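Local atomic coordinates of pseudoazurin (Methylobacterium extorquens, PDB entry 1PMY), a protein that binds a single copper ion as a small blue copper protein and probably carries electrons in the periplasm. Residues 23-28 with 88-93; 48-53 with 72-77; 3-8 with 31-36; 41-46 with 55-60. One frame throughout, in Å; residues are numbered along the deposited sequence.

Contact 1 (23-28 with 88-93)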
# COMPACT_ATOMS: atom_id res chain seq x y z
N VAL A 23 -2.56 5.39 -4.22
CA VAL A 23 -3.95 5.22 -4.61
C VAL A 23 -4.90 6.08 -3.77
O VAL A 23 -4.94 5.91 -2.54
CB VAL A 23 -4.38 3.70 -4.49
CG1 VAL A 23 -5.79 3.57 -5.09
CG2 VAL A 23 -3.44 2.81 -5.33
N ARG A 24 -5.73 6.85 -4.44
CA ARG A 24 -6.78 7.68 -3.77
C ARG A 24 -8.13 7.01 -3.96
O ARG A 24 -8.44 6.78 -5.15
CB ARG A 24 -6.71 9.12 -4.20
CG ARG A 24 -5.36 9.80 -3.97
CD ARG A 24 -5.33 11.20 -4.53
NE ARG A 24 -3.94 11.58 -4.95
CZ ARG A 24 -3.16 12.36 -4.22
NH1 ARG A 24 -3.59 12.91 -3.08
NH2 ARG A 24 -1.88 12.59 -4.58
N LEU A 25 -8.87 6.64 -2.97
CA LEU A 25 -10.14 5.91 -3.06
C LEU A 25 -11.18 6.64 -2.19
O LEU A 25 -10.85 7.39 -1.31
CB LEU A 25 -9.95 4.53 -2.34
CG LEU A 25 -9.00 3.53 -2.99
CD1 LEU A 25 -9.12 2.18 -2.27
CD2 LEU A 25 -9.37 3.31 -4.43
N LYS A 26 -12.41 6.21 -2.44
CA LYS A 26 -13.57 6.65 -1.68
C LYS A 26 -13.98 5.42 -0.86
O LYS A 26 -13.61 4.31 -1.27
CB LYS A 26 -14.77 6.98 -2.59
CG LYS A 26 -14.45 8.26 -3.40
CD LYS A 26 -15.65 9.20 -3.28
CE LYS A 26 -15.90 9.66 -1.81
NZ LYS A 26 -17.36 10.07 -1.75
N PRO A 27 -14.66 5.68 0.24
CA PRO A 27 -15.14 4.56 1.07
C PRO A 27 -16.04 3.69 0.18
O PRO A 27 -16.88 4.20 -0.60
CB PRO A 27 -15.87 5.26 2.22
CG PRO A 27 -15.71 6.70 2.06
CD PRO A 27 -15.12 6.98 0.71
N GLY A 28 -15.89 2.38 0.29
CA GLY A 28 -16.66 1.40 -0.52
C GLY A 28 -15.80 0.94 -1.71
O GLY A 28 -16.10 -0.15 -2.20
N ALA A 88 3.20 0.44 -0.80
CA ALA A 88 2.19 1.29 -1.41
C ALA A 88 1.44 2.01 -0.23
O ALA A 88 1.32 1.49 0.88
CB ALA A 88 1.17 0.42 -2.14
N LEU A 89 0.86 3.11 -0.68
CA LEU A 89 0.05 3.94 0.26
C LEU A 89 -1.35 4.14 -0.34
O LEU A 89 -1.43 4.52 -1.56
CB LEU A 89 0.88 5.20 0.48
CG LEU A 89 0.39 6.18 1.49
CD1 LEU A 89 0.64 5.58 2.89
CD2 LEU A 89 1.30 7.44 1.36
N VAL A 90 -2.32 3.88 0.47
CA VAL A 90 -3.75 3.97 0.15
C VAL A 90 -4.42 5.04 0.99
O VAL A 90 -4.35 4.92 2.23
CB VAL A 90 -4.50 2.60 0.23
CG1 VAL A 90 -5.95 2.71 -0.12
CG2 VAL A 90 -3.72 1.60 -0.63
N VAL A 91 -5.07 5.99 0.34
CA VAL A 91 -5.80 7.06 1.07
C VAL A 91 -7.26 6.89 0.71
O VAL A 91 -7.67 6.79 -0.42
CB VAL A 91 -5.25 8.45 0.96
CG1 VAL A 91 -3.68 8.38 1.29
CG2 VAL A 91 -5.17 9.01 -0.45
N VAL A 92 -8.06 6.75 1.78
CA VAL A 92 -9.48 6.49 1.65
C VAL A 92 -10.25 7.70 2.18
O VAL A 92 -10.15 7.92 3.42
CB VAL A 92 -9.89 5.19 2.38
CG1 VAL A 92 -11.40 4.88 2.24
CG2 VAL A 92 -9.10 4.00 1.86
N GLY A 93 -11.13 8.26 1.39
CA GLY A 93 -11.98 9.37 1.94
C GLY A 93 -11.09 10.53 2.37
O GLY A 93 -10.01 10.70 1.86
O HOH W 1 -9.31 10.01 -0.90
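Val-23 and Leu-25 give both their N-H and C=O groups to the backbone of 88-93, and four hydrogen bonds result. The amide of Val-23 binds Leu-89 O, and Val-23 O takes the N-H of Val-91 in a nearly straight bond, 175° at the hydrogen. One step on, Leu-25 N reaches Val-91 O at 2.8 Å, and Leu-25 O receives the amide of Gly-93. A bound water adds a second donor to that carbonyl, 3.1 Å from Leu-25 O, and also gives a hydrogen to Gly-93 O, so it bridges the place where both chains leave the sheet. Arg-24 and Val-91 stand in parallel register with their CA atoms 5.0 Å apart. Strands 17-25 and 87-92 are thus parallel neighbours, their short segments inclined by 20°, in the Greek-key beta sandwich of the cupredoxins; strand 72-77 continues the sheet beyond 87-92.

The apolar contacts fall on two faces. On the one carrying Val-23, Leu-25, Val-90 and Val-92, Leu-25 CD1 meets Val-90 CG1 at 3.9 Å, the two side chains crossing obliquely, and Ile-31 packs against both. On the other face Arg-24 and Val-91 lie side by side, Arg-24 CG resting 3.6 Å from Val-91 CG2. That methyl is between the backbone N and the carbonyl carbon of its own residue (chi1 of CG1 -50°), on the flank next to the arginine. Beyond CG the arginine chain leads away, and its NH2 binds the carbonyl of Gln-121. Past the strand ends, Pro-27 CD approaches Gly-93 CA at 4.1 Å.

Contact 2 (48-53 with 72-77)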
# COMPACT_ATOMS: atom_id res chain seq x y z
N MET A 48 0.19 1.28 10.34
CA MET A 48 -0.13 2.12 9.14
C MET A 48 -1.56 1.76 8.67
O MET A 48 -1.76 1.34 7.52
CB MET A 48 0.88 2.07 7.97
CG MET A 48 2.24 2.48 8.37
SD MET A 48 3.41 2.38 7.00
CE MET A 48 3.02 3.96 6.20
N ALA A 49 -2.54 1.97 9.56
CA ALA A 49 -3.96 1.68 9.22
C ALA A 49 -4.91 2.33 10.22
O ALA A 49 -4.57 2.32 11.43
CB ALA A 49 -4.22 0.18 9.19
N PRO A 50 -6.06 2.74 9.75
CA PRO A 50 -7.03 3.33 10.72
C PRO A 50 -7.49 2.21 11.62
O PRO A 50 -7.50 1.02 11.35
CB PRO A 50 -8.04 4.01 9.82
CG PRO A 50 -8.05 3.18 8.57
CD PRO A 50 -6.56 2.75 8.38
N ASP A 51 -7.87 2.63 12.85
CA ASP A 51 -8.29 1.64 13.87
C ASP A 51 -9.59 1.04 13.40
O ASP A 51 -10.36 1.78 12.79
CB ASP A 51 -8.16 2.15 15.30
CG ASP A 51 -8.77 3.48 15.52
OD1 ASP A 51 -9.88 3.67 14.92
OD2 ASP A 51 -8.17 4.34 16.26
N GLY A 52 -9.69 -0.26 13.56
CA GLY A 52 -10.94 -0.90 13.04
C GLY A 52 -10.77 -1.57 11.70
O GLY A 52 -11.61 -2.45 11.38
N ALA A 53 -9.75 -1.20 10.92
CA ALA A 53 -9.51 -1.86 9.62
C ALA A 53 -9.02 -3.30 9.86
O ALA A 53 -8.24 -3.60 10.82
CB ALA A 53 -8.58 -1.03 8.79
N GLY A 72 -9.11 6.92 5.91
CA GLY A 72 -7.77 7.10 6.52
C GLY A 72 -6.67 6.62 5.58
O GLY A 72 -6.90 6.39 4.39
N VAL A 73 -5.48 6.55 6.13
CA VAL A 73 -4.23 6.26 5.50
C VAL A 73 -3.76 4.83 5.82
O VAL A 73 -3.81 4.41 7.00
CB VAL A 73 -3.14 7.26 6.07
CG1 VAL A 73 -1.81 7.11 5.35
CG2 VAL A 73 -3.67 8.70 5.75
N TYR A 74 -3.48 4.08 4.76
CA TYR A 74 -3.08 2.65 4.90
C TYR A 74 -1.69 2.47 4.26
O TYR A 74 -1.50 3.01 3.13
CB TYR A 74 -4.05 1.85 4.04
CG TYR A 74 -5.46 1.77 4.57
CD1 TYR A 74 -6.34 2.86 4.40
CD2 TYR A 74 -5.89 0.63 5.24
CE1 TYR A 74 -7.67 2.69 4.87
CE2 TYR A 74 -7.20 0.51 5.73
CZ TYR A 74 -8.09 1.58 5.53
OH TYR A 74 -9.40 1.43 5.94
N GLY A 75 -0.81 1.70 4.89
CA GLY A 75 0.48 1.41 4.21
C GLY A 75 0.47 -0.16 4.04
O GLY A 75 -0.05 -0.81 5.00
N PHE A 76 0.91 -0.51 2.85
CA PHE A 76 0.96 -1.97 2.57
C PHE A 76 2.38 -2.26 2.07
O PHE A 76 2.95 -1.43 1.40
CB PHE A 76 -0.03 -2.34 1.45
CG PHE A 76 -1.49 -2.22 1.81
CD1 PHE A 76 -1.99 -3.16 2.69
CD2 PHE A 76 -2.24 -1.11 1.41
CE1 PHE A 76 -3.33 -3.05 3.11
CE2 PHE A 76 -3.60 -1.02 1.76
CZ PHE A 76 -4.08 -1.99 2.62
N LYS A 77 2.80 -3.46 2.38
CA LYS A 77 4.09 -3.98 1.91
C LYS A 77 3.77 -5.26 1.10
O LYS A 77 2.73 -5.90 1.16
CB LYS A 77 4.94 -4.39 3.16
CG LYS A 77 4.49 -5.53 4.03
CD LYS A 77 5.58 -5.81 5.12
CE LYS A 77 5.01 -6.85 6.07
NZ LYS A 77 6.15 -7.13 7.06
O HOH W 2 -2.74 -0.97 6.06
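Pro-50 lies over the ring of Tyr-74 where a type II beta turn, Pro-50 to Ala-53, folds against strand 72-77 of the cupredoxin sandwich. The turn is closed by Ala-53 N to Pro-50 O.

The main apolar contact is a CH-pi interaction: Pro-50 CD stands over the centre of one face of the Tyr-74 ring, only 15° off the normal. Pro-50 CG comes 3.4 Å from Tyr-74 CZ, and Ala-53 CB approaches Tyr-74 CE2 at 3.7 Å. Elsewhere the ring makes an edge-to-face contact with Phe-68, and its hydroxyl is hydrogen-bonded to Lys-70 O. A leucine in place of Tyr-74 would probably leave Pro-50 without the flat surface it lies on and Lys-70 O without its hydroxyl partner. Alongside, Met-48 CB packs 3.5 Å from Gly-75 N, and a CB on Gly-75 would come within 2.7 Å of Met-48 SD, too close for a side chain in this arrangement.

Among polar groups, one carbonyl does most of the work. Met-48 O accepts the amide of Gly-75 at 2.8 Å, with 156° at the hydrogen, and Tyr-74 CA adds a CA-H...O contact. A water also donates to Met-48 O, and its other hydrogen bond ends on Gly-75 O, 2.9 Å from the water oxygen.

Contact 3 (3-8 with 31-36)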
# COMPACT_ATOMS: atom_id res chain seq x y z
N VAL A 3 -10.15 -0.33 -8.50
CA VAL A 3 -8.88 0.18 -9.09
C VAL A 3 -7.91 -1.01 -9.11
O VAL A 3 -7.90 -1.78 -8.14
CB VAL A 3 -8.37 1.32 -8.13
CG1 VAL A 3 -6.99 1.81 -8.39
CG2 VAL A 3 -9.40 2.47 -8.12
N ALA A 4 -7.17 -1.09 -10.19
CA ALA A 4 -6.17 -2.16 -10.32
C ALA A 4 -4.78 -1.54 -10.08
O ALA A 4 -4.42 -0.54 -10.70
CB ALA A 4 -6.27 -2.63 -11.82
N VAL A 5 -4.01 -2.32 -9.37
CA VAL A 5 -2.65 -2.14 -9.00
C VAL A 5 -1.89 -3.45 -9.35
O VAL A 5 -2.34 -4.54 -8.98
CB VAL A 5 -2.55 -1.91 -7.44
CG1 VAL A 5 -1.06 -1.83 -7.02
CG2 VAL A 5 -3.24 -0.58 -7.16
N LYS A 6 -0.84 -3.23 -10.12
CA LYS A 6 0.05 -4.27 -10.58
C LYS A 6 1.23 -4.50 -9.59
O LYS A 6 1.81 -3.54 -9.10
CB LYS A 6 0.73 -3.97 -11.90
CG LYS A 6 0.06 -3.31 -13.04
CD LYS A 6 -1.34 -3.53 -13.48
CE LYS A 6 -2.48 -3.02 -12.61
NZ LYS A 6 -2.44 -1.48 -12.59
N MET A 7 1.56 -5.76 -9.41
CA MET A 7 2.73 -6.20 -8.57
C MET A 7 3.87 -6.53 -9.56
O MET A 7 3.75 -7.53 -10.31
CB MET A 7 2.25 -7.38 -7.72
CG MET A 7 1.14 -6.80 -6.83
SD MET A 7 0.64 -8.08 -5.60
CE MET A 7 0.02 -9.27 -6.77
N LEU A 8 4.86 -5.69 -9.57
CA LEU A 8 5.95 -5.79 -10.57
C LEU A 8 7.37 -5.94 -10.00
O LEU A 8 7.74 -5.40 -9.01
CB LEU A 8 5.97 -4.49 -11.40
CG LEU A 8 4.74 -4.10 -12.18
CD1 LEU A 8 4.70 -2.61 -12.48
CD2 LEU A 8 4.50 -4.95 -13.36
N ILE A 31 -9.49 -2.35 -4.26
CA ILE A 31 -8.33 -2.43 -5.17
C ILE A 31 -8.25 -3.92 -5.57
O ILE A 31 -8.38 -4.75 -4.71
CB ILE A 31 -6.97 -2.00 -4.47
CG1 ILE A 31 -6.99 -0.49 -4.18
CG2 ILE A 31 -5.72 -2.39 -5.30
CD1 ILE A 31 -5.83 0.02 -3.21
N LYS A 32 -7.96 -4.11 -6.85
CA LYS A 32 -7.60 -5.49 -7.27
C LYS A 32 -6.07 -5.42 -7.54
O LYS A 32 -5.54 -4.68 -8.43
CB LYS A 32 -8.34 -5.83 -8.56
CG LYS A 32 -8.12 -7.29 -9.00
CD LYS A 32 -8.94 -7.55 -10.32
CE LYS A 32 -10.27 -8.22 -9.98
NZ LYS A 32 -10.06 -9.70 -9.71
N PHE A 33 -5.31 -6.20 -6.82
CA PHE A 33 -3.83 -6.26 -6.95
C PHE A 33 -3.59 -7.43 -7.96
O PHE A 33 -4.14 -8.47 -7.70
CB PHE A 33 -3.19 -6.69 -5.59
CG PHE A 33 -3.25 -5.52 -4.61
CD1 PHE A 33 -2.30 -4.57 -4.62
CD2 PHE A 33 -4.38 -5.48 -3.72
CE1 PHE A 33 -2.37 -3.49 -3.75
CE2 PHE A 33 -4.40 -4.48 -2.75
CZ PHE A 33 -3.42 -3.46 -2.80
N LEU A 34 -2.89 -7.07 -9.04
CA LEU A 34 -2.67 -8.05 -10.12
C LEU A 34 -1.27 -8.63 -10.09
O LEU A 34 -0.34 -7.84 -10.14
CB LEU A 34 -2.92 -7.25 -11.43
CG LEU A 34 -4.41 -6.83 -11.62
CD1 LEU A 34 -4.46 -5.87 -12.80
CD2 LEU A 34 -5.30 -8.03 -11.75
N PRO A 35 -1.20 -9.96 -10.11
CA PRO A 35 0.10 -10.64 -10.12
C PRO A 35 0.74 -10.57 -11.50
O PRO A 35 1.05 -11.63 -12.07
CB PRO A 35 -0.28 -12.06 -9.64
CG PRO A 35 -1.65 -12.28 -10.30
CD PRO A 35 -2.35 -10.91 -10.11
N THR A 36 1.05 -9.42 -12.01
CA THR A 36 1.71 -9.14 -13.28
C THR A 36 2.94 -10.02 -13.35
O THR A 36 3.27 -10.74 -14.33
CB THR A 36 2.00 -7.66 -13.62
OG1 THR A 36 0.83 -6.86 -13.32
CG2 THR A 36 2.44 -7.42 -15.11
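A parallel strand pair of the copper-protein sandwich, 2-8 beside 30-34, brings Val-5 against Ile-31 and Phe-33. Val-5 CG2 meets Ile-31 CG2 at 3.6 Å, and its other methyl, CG1, is 3.8 Å from Phe-33 CD1. Ile-31 CG2 also stands 3.4 Å above the plane of the phenylalanine ring, over its centre, so three side chains interlock on this inward face.

Four backbone hydrogen bonds set the register: Lys-32 N to Val-3 O, Val-5 N to Lys-32 O, Leu-34 N to Val-5 O, and Met-7 N to Leu-34 O. The third, Leu-34 N to Val-5 O, is the shortest at 2.6 Å; the angle between the short strand segments is 25°. In the Greek-key order, strand 17-25 flanks 2-8 and strand 64-67 flanks 30-34.

On the opposite face Lys-6 and Leu-34 lie side by side, with Lys-6 CE packed tightly at 3.5 Å from Leu-34 CD1. The lysine curls back on its own strand, and its NZ donates to Ala-4 O from above the carbonyl plane. Near the copper end Met-7 bends at chi3 (-63°), which places CE 3.6 Å from Pro-35 CA; the methionine side chain also touches the copper ligand His-40.

Contact 4 (41-46 with 55-60)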
# COMPACT_ATOMS: atom_id res chain seq x y z
N ASN A 41 3.08 -10.25 -2.87
CA ASN A 41 1.79 -10.30 -2.10
C ASN A 41 1.55 -8.84 -1.63
O ASN A 41 2.36 -7.94 -1.87
CB ASN A 41 1.62 -11.32 -1.05
CG ASN A 41 2.37 -11.02 0.26
OD1 ASN A 41 3.26 -10.13 0.17
ND2 ASN A 41 1.78 -11.58 1.30
N VAL A 42 0.53 -8.77 -0.78
CA VAL A 42 0.15 -7.52 -0.12
C VAL A 42 -0.15 -7.85 1.37
O VAL A 42 -0.84 -8.84 1.73
CB VAL A 42 -1.17 -6.97 -0.80
CG1 VAL A 42 -1.41 -5.56 -0.18
CG2 VAL A 42 -0.89 -6.70 -2.30
N GLU A 43 0.45 -7.01 2.20
CA GLU A 43 0.23 -7.23 3.67
C GLU A 43 0.24 -5.89 4.34
O GLU A 43 1.04 -4.96 4.00
CB GLU A 43 1.27 -8.16 4.29
CG GLU A 43 1.13 -8.40 5.80
CD GLU A 43 2.01 -9.44 6.42
OE1 GLU A 43 2.73 -10.06 5.64
OE2 GLU A 43 1.97 -9.69 7.63
N THR A 44 -0.65 -5.79 5.30
CA THR A 44 -0.70 -4.51 6.10
C THR A 44 0.71 -4.27 6.75
O THR A 44 1.34 -5.27 7.18
CB THR A 44 -1.70 -4.80 7.30
OG1 THR A 44 -3.00 -5.04 6.70
CG2 THR A 44 -1.76 -3.69 8.39
N ILE A 45 1.09 -3.02 6.84
CA ILE A 45 2.28 -2.69 7.67
C ILE A 45 1.65 -2.20 9.03
O ILE A 45 0.85 -1.24 9.08
CB ILE A 45 3.09 -1.53 7.07
CG1 ILE A 45 3.89 -2.18 5.91
CG2 ILE A 45 4.19 -1.06 8.19
CD1 ILE A 45 4.26 -1.11 4.85
N LYS A 46 1.86 -2.98 10.09
CA LYS A 46 1.25 -2.59 11.41
C LYS A 46 1.63 -1.19 11.77
O LYS A 46 2.78 -0.72 11.60
CB LYS A 46 1.84 -3.63 12.41
CG LYS A 46 1.09 -3.42 13.70
CD LYS A 46 1.05 -4.45 14.77
CE LYS A 46 0.97 -3.93 16.19
NZ LYS A 46 2.26 -3.22 16.54
N TYR A 55 -6.85 -6.71 9.16
CA TYR A 55 -5.43 -6.92 8.75
C TYR A 55 -5.52 -7.73 7.43
O TYR A 55 -6.35 -8.65 7.35
CB TYR A 55 -4.78 -7.80 9.87
CG TYR A 55 -3.27 -7.90 9.71
CD1 TYR A 55 -2.44 -6.90 10.21
CD2 TYR A 55 -2.70 -8.94 8.96
CE1 TYR A 55 -1.05 -7.00 10.04
CE2 TYR A 55 -1.31 -9.05 8.79
CZ TYR A 55 -0.50 -8.04 9.29
OH TYR A 55 0.87 -8.05 9.16
N VAL A 56 -4.70 -7.30 6.49
CA VAL A 56 -4.66 -7.95 5.16
C VAL A 56 -3.34 -8.71 5.02
O VAL A 56 -2.28 -8.14 5.39
CB VAL A 56 -4.73 -6.82 4.08
CG1 VAL A 56 -4.54 -7.35 2.65
CG2 VAL A 56 -5.99 -6.00 4.25
N LYS A 57 -3.45 -9.93 4.53
CA LYS A 57 -2.29 -10.75 4.27
C LYS A 57 -2.74 -11.75 3.17
O LYS A 57 -3.36 -12.75 3.41
CB LYS A 57 -1.73 -11.57 5.44
CG LYS A 57 -0.35 -12.03 5.00
CD LYS A 57 0.22 -13.29 5.35
CE LYS A 57 0.20 -13.95 6.67
NZ LYS A 57 -0.16 -15.43 6.49
N THR A 58 -2.30 -11.42 1.96
CA THR A 58 -2.66 -12.18 0.78
C THR A 58 -1.63 -13.27 0.48
O THR A 58 -0.55 -13.24 1.00
CB THR A 58 -3.00 -11.26 -0.48
OG1 THR A 58 -1.80 -10.58 -0.97
CG2 THR A 58 -4.05 -10.19 -0.02
N THR A 59 -2.08 -14.18 -0.37
CA THR A 59 -1.23 -15.31 -0.84
C THR A 59 -0.43 -14.86 -2.05
O THR A 59 -0.77 -14.14 -3.01
CB THR A 59 -2.17 -16.51 -1.27
OG1 THR A 59 -2.91 -16.84 -0.07
CG2 THR A 59 -1.28 -17.67 -1.79
N VAL A 60 0.87 -15.20 -1.85
CA VAL A 60 1.87 -14.88 -2.85
C VAL A 60 1.51 -15.41 -4.27
O VAL A 60 1.10 -16.57 -4.39
CB VAL A 60 3.26 -15.21 -2.35
CG1 VAL A 60 4.27 -15.07 -3.50
CG2 VAL A 60 3.74 -14.41 -1.17
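The Tyr-55 ring has Thr-44 CB over one face, 3.5 Å above its plane and offset toward the rim, while Glu-43 OE2 lies in the plane at its edge. The hydroxyl of the tyrosine donates to Glu-43 OE2 across a very short 2.5 Å, and the carboxylate is turned 80° against the ring. An extended glutamate chain, with CG anti to the backbone N (chi1 178°), leads to this meeting, and Glu-43 OE1 lies 3.7 Å from Lys-57 CG, against the aliphatic part of that lysine. An alanine at Glu-43 would probably leave the hydroxyl of Tyr-55 without its acceptor and the ring freer to shift.

The second flat group is the amide of Asn-41. Its ND2 donates to Thr-58 O at 2.9 Å, with the acceptor only 4° out of the amide plane, and Val-60 CG2 packs against Asn-41 CB. The other end, OD1, accepts from Ala-79 N, so both polar ends are engaged and the amide is fixed in rotation.

Two threonine hydroxyls replace backbone acceptors between the chains. Thr-44 OG1 receives Val-56 N, and Thr-58 OG1 receives Val-42 N at 3.0 Å. Ordinary backbone bonds join Thr-44 N to Val-56 O and Thr-58 N to Val-42 O, with Glu-43 and Lys-57 bridged between them, CA atoms 4.4 Å apart.

The two chains run in nearly opposite directions. Asn-41 follows the copper ligand His-40 and touches the ligand Cys-78, so this contact ties the 55-60 loop to the second shell of a cupredoxin type 1 copper site.

Along the chain contact 3 closes before contacts 2 and 4 open; those two have alternating segments and nest inside the loop closed by contact 1, which itself alternates with contact 3. The strands follow one continuous order, 43-44, 72-77, 87-92, 17-25, 2-8, 30-34, 64-67, which wraps round as the cupredoxin sandwich. Contacts 1 and 2, centres about 10 Å apart, meet where strand 87-92 lies beside 72-77; contacts 2 and 4, centres about 11 Å apart, join through 72-77 and 43-44. The centres of contacts 2 and 3 lie about 18 Å apart on opposite sides of the chain's centre. Contacts 3 and 4 touch where Phe-33 and Met-7 pack on Val-42, bringing early strands and 41-46 together beside the copper.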